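Side-chain contact in ribose-phosphate pyrophosphokinase (Thermus thermophilus, PDB 7PN0), which catalyses transfer of the pyrophosphoryl group of ATP to ribose 5-phosphate, giving the phosphoribosyl pyrophosphate used in nucleotide synthesis: residues F91-A94 / R95-K98. Numbering follows the deposited sequence.
With ADP (adenosine-5'-diphosphate), chain C.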
# COMPACT_ATOMS: atom_id res chain seq x y z
N PHE A 91 0.18 26.47 -1.59
CA PHE A 91 -0.32 25.25 -2.25
C PHE A 91 -1.47 25.69 -3.16
O PHE A 91 -2.62 25.66 -2.72
CB PHE A 91 -0.73 24.20 -1.24
CG PHE A 91 -1.17 22.91 -1.86
CD1 PHE A 91 -0.61 22.44 -3.05
CD2 PHE A 91 -2.18 22.15 -1.29
CE1 PHE A 91 -0.99 21.23 -3.61
CE2 PHE A 91 -2.57 20.95 -1.87
CZ PHE A 91 -1.96 20.48 -3.01
N SER A 92 -1.11 26.14 -4.36
CA SER A 92 -2.09 26.74 -5.32
C SER A 92 -3.22 25.75 -5.59
O SER A 92 -4.39 26.18 -5.73
CB SER A 92 -1.40 27.15 -6.59
OG SER A 92 -0.94 26.02 -7.35
N TYR A 93 -2.87 24.47 -5.73
CA TYR A 93 -3.87 23.46 -6.14
C TYR A 93 -4.87 23.17 -5.02
O TYR A 93 -5.84 22.40 -5.30
CB TYR A 93 -3.23 22.20 -6.70
CG TYR A 93 -2.75 22.27 -8.13
CD1 TYR A 93 -3.66 22.18 -9.18
CD2 TYR A 93 -1.41 22.45 -8.43
CE1 TYR A 93 -3.26 22.21 -10.51
CE2 TYR A 93 -0.99 22.49 -9.75
CZ TYR A 93 -1.91 22.35 -10.78
OH TYR A 93 -1.49 22.42 -12.07
N ALA A 94 -4.75 23.81 -3.85
CA ALA A 94 -5.82 23.71 -2.82
C ALA A 94 -7.12 24.25 -3.43
O ALA A 94 -8.18 23.93 -2.93
CB ALA A 94 -5.45 24.42 -1.54
N ARG A 95 -7.08 25.07 -4.47
CA ARG A 95 -8.32 25.60 -5.09
C ARG A 95 -9.06 24.48 -5.83
O ARG A 95 -10.22 24.63 -6.10
CB ARG A 95 -8.01 26.73 -6.06
CG ARG A 95 -7.45 27.95 -5.36
CD ARG A 95 -7.15 29.13 -6.26
NE ARG A 95 -8.33 29.59 -6.99
CZ ARG A 95 -8.31 30.57 -7.89
NH1 ARG A 95 -7.17 31.21 -8.16
NH2 ARG A 95 -9.43 30.88 -8.52
N SER A 96 -8.34 23.43 -6.21
CA SER A 96 -8.90 22.29 -6.98
C SER A 96 -9.33 21.23 -5.98
O SER A 96 -8.70 20.14 -5.92
CB SER A 96 -7.88 21.75 -7.96
OG SER A 96 -7.52 22.72 -8.93
N ASP A 97 -10.36 21.56 -5.20
CA ASP A 97 -10.67 20.84 -3.94
C ASP A 97 -12.03 20.15 -4.02
O ASP A 97 -12.44 19.58 -3.04
CB ASP A 97 -10.57 21.80 -2.76
CG ASP A 97 -11.61 22.92 -2.79
OD1 ASP A 97 -12.25 23.09 -3.87
OD2 ASP A 97 -11.90 23.47 -1.72
N LYS A 98 -12.73 20.23 -5.16
CA LYS A 98 -14.07 19.62 -5.26
C LYS A 98 -14.31 19.17 -6.70
O LYS A 98 -13.66 19.68 -7.66
CB LYS A 98 -15.12 20.63 -4.81
CG LYS A 98 -15.26 21.83 -5.72
CD LYS A 98 -16.28 22.85 -5.23
CE LYS A 98 -15.89 23.56 -3.96
NZ LYS A 98 -14.66 24.34 -4.15
PB ADP C . -13.80 29.14 -4.64
O1B ADP C . -14.10 29.43 -3.16
O2B ADP C . -12.84 27.99 -4.83
O3B ADP C . -13.45 30.34 -5.50
PA ADP C . -15.35 27.80 -6.47
O1A ADP C . -14.86 26.42 -6.15
O2A ADP C . -16.74 27.94 -7.00
O3A ADP C . -15.24 28.70 -5.16
O5' ADP C . -14.29 28.57 -7.42
C5' ADP C . -13.26 27.83 -8.14
C4' ADP C . -13.04 28.40 -9.53
O4' ADP C . -11.61 28.44 -9.79
C3' ADP C . -13.63 27.59 -10.70
O3' ADP C . -14.71 26.73 -10.35
C2' ADP C . -12.49 26.63 -11.01
O2' ADP C . -12.57 26.19 -12.34
C1' ADP C . -11.25 27.48 -10.74
N9 ADP C . -10.12 26.70 -10.23
C8 ADP C . -10.11 25.39 -9.79
N7 ADP C . -8.92 24.96 -9.44
C5 ADP C . -8.09 26.05 -9.67
C6 ADP C . -6.71 26.23 -9.50
N6 ADP C . -5.91 25.29 -9.01
N1 ADP C . -6.18 27.45 -9.83
C2 ADP C . -7.01 28.39 -10.29
N3 ADP C . -8.33 28.33 -10.47
C4 ADP C . -8.82 27.12 -10.16
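Ser92 and Arg95 are joined through the backbone: Arg95 N donates a nearly straight bond to Ser92 O (3.2 Å, N-H...O 172°), closing the short 3-10 turn. One residue on, Ser96 N reaches Tyr93 O at 2.9 Å. The turn thus delivers Arg95 and Ser96 together to the adenine of ADP. Ser96 OG, set beside its own backbone N (chi1 -62°), donates to ADP N7 at 2.7 Å; a hydroxyl this small can reach the base while standing at the edge of the Tyr93 ring, 3.9 Å from CD1. Arg95 covers the base instead: ADP N3 lies over one face of its guanidinium, 3.4 Å from CZ, and NH1 pairs with Glu220. An alanine in place of Arg95 would probably leave Glu220 without its charge partner and strip the cover from the N3 side of the adenine. The loop that does this follows strand 83-88 of the parallel sheet in the N-terminal PRTase-like domain and precedes helix 107-118, and its pocket is shared between subunits: ADP is also hydrogen-bonded to His129 and to Asn36 of a second subunit. Ser92 OG bonds to Asn38 and Tyr93 OH to Leu39 N, both of that second subunit, so these two polar side chains tie the turn to the neighbouring chain. An inverse gamma turn centred on Ser96, closed by a weak Asp97 N to Arg95 O bond, leads to Lys98. The lysine, long enough to cross to the diphosphate, bends at chi3 and chi4, and NZ donates to ADP O1A at 2.9 Å. The same NZ makes a salt bridge to Asp97, its second-shell partner, the hydrogen bond from NZ to OD1 using the syn lone pair (2.7 Å), while OD2 is bonded to Ser130 and to Gln132 of a third subunit.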